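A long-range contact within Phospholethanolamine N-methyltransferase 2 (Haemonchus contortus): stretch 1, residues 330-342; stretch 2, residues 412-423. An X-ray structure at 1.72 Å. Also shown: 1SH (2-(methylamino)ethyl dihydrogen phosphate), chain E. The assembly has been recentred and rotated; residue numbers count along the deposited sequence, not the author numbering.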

# COMPACT_ATOMS: atom_id res chain seq x y z
N GLY A 330 25.52 -9.23 -0.24
CA GLY A 330 26.52 -9.95 -1.01
C GLY A 330 27.30 -10.90 -0.13
O GLY A 330 26.88 -11.23 0.98
N HIS A 331 28.45 -11.35 -0.63
CA HIS A 331 29.22 -12.35 0.09
C HIS A 331 30.53 -11.80 0.65
O HIS A 331 31.37 -12.57 1.11
N GLY A 332 30.70 -10.49 0.60
CA GLY A 332 31.90 -9.88 1.16
C GLY A 332 31.80 -9.67 2.66
O GLY A 332 30.74 -9.83 3.25
N THR A 333 32.93 -9.31 3.27
CA THR A 333 32.95 -9.00 4.69
C THR A 333 32.19 -7.71 4.94
O THR A 333 32.53 -6.66 4.39
N LEU A 334 31.17 -7.79 5.79
CA LEU A 334 30.30 -6.64 6.04
C LEU A 334 31.03 -5.55 6.83
O LEU A 334 31.67 -5.83 7.84
N SER A 335 30.93 -4.30 6.37
CA SER A 335 31.51 -3.17 7.10
C SER A 335 30.54 -2.63 8.14
O SER A 335 29.33 -2.78 8.01
N GLU A 336 31.08 -2.00 9.19
CA GLU A 336 30.25 -1.42 10.24
C GLU A 336 29.35 -0.33 9.66
O GLU A 336 28.22 -0.14 10.11
N SER A 337 29.85 0.37 8.66
CA SER A 337 29.10 1.43 8.00
C SER A 337 27.91 0.86 7.24
O SER A 337 26.84 1.43 7.26
N PHE A 338 28.11 -0.27 6.57
CA PHE A 338 27.00 -0.90 5.84
C PHE A 338 25.97 -1.41 6.83
O PHE A 338 24.76 -1.28 6.61
N LYS A 339 26.44 -2.01 7.92
CA LYS A 339 25.55 -2.55 8.94
C LYS A 339 24.73 -1.45 9.62
O LYS A 339 23.54 -1.65 9.92
N GLU A 340 25.33 -0.29 9.85
CA GLU A 340 24.60 0.84 10.41
C GLU A 340 23.56 1.36 9.41
O GLU A 340 22.47 1.75 9.80
N TYR A 341 23.91 1.35 8.13
CA TYR A 341 22.98 1.73 7.07
C TYR A 341 21.81 0.75 7.05
O TYR A 341 20.65 1.17 7.00
N VAL A 342 22.11 -0.54 7.14
CA VAL A 342 21.06 -1.55 7.11
C VAL A 342 20.14 -1.44 8.32
O VAL A 342 18.92 -1.54 8.19
N SER A 412 28.11 6.47 -0.60
CA SER A 412 28.14 5.33 0.31
C SER A 412 27.74 3.99 -0.33
O SER A 412 28.40 2.97 -0.11
N LYS A 413 26.65 3.99 -1.09
CA LYS A 413 26.22 2.76 -1.76
C LYS A 413 27.28 2.22 -2.71
O LYS A 413 27.48 1.01 -2.80
N LEU A 414 27.99 3.12 -3.38
CA LEU A 414 29.08 2.71 -4.25
C LEU A 414 30.17 1.96 -3.48
O LEU A 414 30.66 0.92 -3.92
N GLN A 415 30.53 2.45 -2.29
CA GLN A 415 31.48 1.74 -1.45
C GLN A 415 30.92 0.42 -0.89
O GLN A 415 31.66 -0.56 -0.73
N TYR A 416 29.62 0.39 -0.59
CA TYR A 416 28.98 -0.84 -0.12
C TYR A 416 29.04 -1.91 -1.20
O TYR A 416 29.19 -3.10 -0.91
N ILE A 417 28.90 -1.48 -2.45
CA ILE A 417 29.02 -2.40 -3.57
C ILE A 417 30.45 -2.90 -3.67
O ILE A 417 30.70 -4.09 -3.90
N ALA A 418 31.39 -1.98 -3.50
CA ALA A 418 32.81 -2.30 -3.61
C ALA A 418 33.24 -3.40 -2.65
O ALA A 418 34.05 -4.26 -2.98
N ASP A 419 32.68 -3.38 -1.45
CA ASP A 419 33.00 -4.40 -0.45
C ASP A 419 32.17 -5.68 -0.66
O ASP A 419 32.30 -6.64 0.11
N ASP A 420 31.34 -5.69 -1.70
CA ASP A 420 30.36 -6.76 -1.96
C ASP A 420 29.44 -6.97 -0.76
O ASP A 420 29.11 -8.11 -0.41
N ASN A 421 29.04 -5.87 -0.13
CA ASN A 421 28.03 -5.93 0.92
C ASN A 421 26.65 -5.75 0.29
O ASN A 421 25.75 -6.56 0.49
N HIS A 422 26.51 -4.69 -0.50
CA HIS A 422 25.23 -4.30 -1.10
C HIS A 422 25.12 -4.93 -2.48
O HIS A 422 25.96 -4.69 -3.35
N ASN A 423 24.08 -5.74 -2.70
CA ASN A 423 23.83 -6.30 -4.02
C ASN A 423 22.44 -5.90 -4.53
O ASN A 423 21.57 -5.50 -3.75

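The two stretches meet through a polar turn at one end and an aromatic cluster at the other, with Asn421 joining them. Asn421 (chi1 m, chi2 -172°) leaves its CA sideways, yet its amide reads the backbone of the loop before helix 336-342: ND2 donates to Thr333 O (3.0 Å), while OD1 accepts from Ser335 N (2.9 Å). The backbone here places Asn421 CB over one face of the Phe338 ring, 3.5 Å from its centroid, while the rotamer directs the amide to the loop.

Ser335, in the p rotamer, turns OG back to cap its own helix, accepting from Phe338 N at 3.0 Å. A water bridges this cap to the other stretch, accepting from Ser335 OG (2.6 Å) and donating to Asp419 OD2 (2.5 Å) and Asn421 OD1 (3.2 Å).

Asp420, with positive phi in a Schellman motif, points toward the loop; its t rotamer brings OD2 to His331 N (2.9 Å), where it accepts a hydrogen bond. His331 itself (m) is directed away. Its neighbours Gly330 and Gly332 have no side chains, and the space is needed: an ideal CB would lie 2.3 Å from Asp420 O at Gly330 and 1.9 Å from Asp419 O at Gly332.

Along the helices, Tyr416 (chi1 m) points in and is the centre of the aromatic cluster. Phe338 (t) sets its edge against the Tyr416 face, with Phe338 CD1 3.6 Å from Tyr416 CG, and its CA also lies over that face. Tyr341 (t) packs obliquely on the same ring, Tyr341 CD2 to Tyr416 CE2 being 3.6 Å. The Tyr416 hydroxyl reaches Ser337 (t), with OH and OG hydrogen-bonded at 3.2 Å.

Beyond this cluster, Tyr341 OH donates to O1 of the bound phosphate compound 1SH (2.7 Å), and the Lys413 side chain (m, t, m, t) brings NZ to 1SH O4, a hydrogen bond of 2.6 Å, so both stretches contribute to holding the ligand.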

# COMPACT_ATOMS: atom_id res chain seq x y z
CB HIS A 331 29.48 -13.57 -0.80
CG HIS A 331 28.24 -14.35 -1.09
ND1 HIS A 331 27.37 -14.02 -2.12
CD2 HIS A 331 27.70 -15.43 -0.48
CE1 HIS A 331 26.37 -14.87 -2.13
NE2 HIS A 331 26.54 -15.74 -1.15
CB THR A 333 34.40 -8.84 5.19
OG1 THR A 333 35.19 -9.95 4.72
CG2 THR A 333 34.42 -8.79 6.71
CB LEU A 334 29.05 -7.08 6.80
CG LEU A 334 28.16 -8.11 6.08
CD1 LEU A 334 26.79 -8.19 6.74
CD2 LEU A 334 28.03 -7.78 4.60
CB SER A 335 31.90 -2.05 6.14
OG SER A 335 30.76 -1.35 5.69
CB GLU A 336 31.14 -0.88 11.38
CG GLU A 336 30.39 -0.20 12.52
CD GLU A 336 29.49 -1.15 13.31
OE1 GLU A 336 29.67 -2.38 13.21
OE2 GLU A 336 28.60 -0.65 14.03
CB SER A 337 30.02 2.20 7.05
OG SER A 337 29.27 3.10 6.26
CB PHE A 338 27.53 -2.05 4.98
CG PHE A 338 26.46 -2.84 4.28
CD1 PHE A 338 25.75 -2.29 3.21
CD2 PHE A 338 26.15 -4.13 4.68
CE1 PHE A 338 24.75 -3.02 2.56
CE2 PHE A 338 25.16 -4.87 4.05
CZ PHE A 338 24.46 -4.32 2.98
CB LYS A 339 26.35 -3.39 9.95
CG LYS A 339 26.77 -4.76 9.40
CD LYS A 339 28.20 -5.18 9.78
CE LYS A 339 28.31 -5.75 11.18
NZ LYS A 339 29.75 -6.00 11.55
CB GLU A 340 25.55 1.98 10.82
CG GLU A 340 26.43 1.65 12.03
CD GLU A 340 27.35 2.79 12.40
OE1 GLU A 340 27.23 3.88 11.79
OE2 GLU A 340 28.21 2.60 13.29
CB TYR A 341 23.72 1.76 5.71
CG TYR A 341 22.85 1.68 4.47
CD1 TYR A 341 22.09 2.77 4.05
CD2 TYR A 341 22.80 0.52 3.71
CE1 TYR A 341 21.30 2.69 2.90
CE2 TYR A 341 22.01 0.43 2.58
CZ TYR A 341 21.28 1.52 2.17
OH TYR A 341 20.51 1.42 1.04
CB VAL A 342 21.65 -2.97 7.01
CG1 VAL A 342 20.57 -4.03 7.24
CG2 VAL A 342 22.26 -3.16 5.64
CB SER A 412 27.29 5.60 1.54
OG SER A 412 27.89 6.60 2.35
CB LYS A 413 24.87 2.98 -2.46
CG LYS A 413 23.70 2.96 -1.48
CD LYS A 413 22.37 3.21 -2.15
CE LYS A 413 22.18 4.68 -2.47
NZ LYS A 413 20.78 4.91 -2.90
CB LEU A 414 29.65 3.93 -5.00
CG LEU A 414 28.70 4.40 -6.11
CD1 LEU A 414 29.03 5.79 -6.63
CD2 LEU A 414 28.70 3.38 -7.25
CB GLN A 415 31.98 2.65 -0.31
CG GLN A 415 33.12 2.04 0.49
CD GLN A 415 34.32 1.68 -0.38
OE1 GLN A 415 34.81 2.50 -1.17
NE2 GLN A 415 34.80 0.43 -0.26
CB TYR A 416 27.52 -0.59 0.26
CG TYR A 416 27.29 0.42 1.36
CD1 TYR A 416 28.28 0.71 2.28
CD2 TYR A 416 26.07 1.08 1.47
CE1 TYR A 416 28.07 1.63 3.28
CE2 TYR A 416 25.85 2.00 2.47
CZ TYR A 416 26.86 2.27 3.37
OH TYR A 416 26.65 3.20 4.37
CB ILE A 417 28.64 -1.72 -4.89
CG1 ILE A 417 27.12 -1.54 -4.97
CG2 ILE A 417 29.12 -2.54 -6.08
CD1 ILE A 417 26.66 -0.97 -6.28
CB ALA A 418 33.64 -1.06 -3.39
CB ASP A 419 32.79 -3.83 0.95
CG ASP A 419 33.71 -2.66 1.24
OD1 ASP A 419 34.82 -2.64 0.69
OD2 ASP A 419 33.31 -1.77 2.03
CB ASP A 420 31.03 -8.08 -2.39
CG ASP A 420 30.05 -9.02 -3.10
OD1 ASP A 420 29.30 -8.55 -3.98
OD2 ASP A 420 30.02 -10.23 -2.77
CB ASN A 421 28.25 -4.81 1.95
CG ASN A 421 29.52 -5.00 2.80
OD1 ASN A 421 29.73 -4.26 3.76
ND2 ASN A 421 30.36 -5.99 2.46
CB HIS A 422 25.21 -2.77 -1.23
CG HIS A 422 23.86 -2.19 -1.49
ND1 HIS A 422 23.47 -0.95 -1.03
CD2 HIS A 422 22.80 -2.66 -2.21
CE1 HIS A 422 22.24 -0.69 -1.43
NE2 HIS A 422 21.81 -1.71 -2.14
CB ASN A 423 23.93 -7.84 -3.99
CG ASN A 423 25.36 -8.35 -4.07
OD1 ASN A 423 26.33 -7.60 -3.86
ND2 ASN A 423 25.51 -9.64 -4.36
O4 1SH E . 19.01 3.49 -1.57
P1 1SH E . 18.12 3.86 -0.39
O1 1SH E . 18.42 3.05 0.81
O3 1SH E . 18.31 5.39 -0.07
O2 1SH E . 16.62 3.57 -0.79
C1 1SH E . 16.15 4.09 -1.92
C2 1SH E . 14.77 3.59 -2.36
N1 1SH E . 14.67 2.21 -2.73
C3 1SH E . 13.29 1.92 -2.94
O HOH W 1 27.65 -11.48 -4.21
O HOH W 2 34.51 -7.49 1.51
O HOH W 3 31.07 -1.40 3.08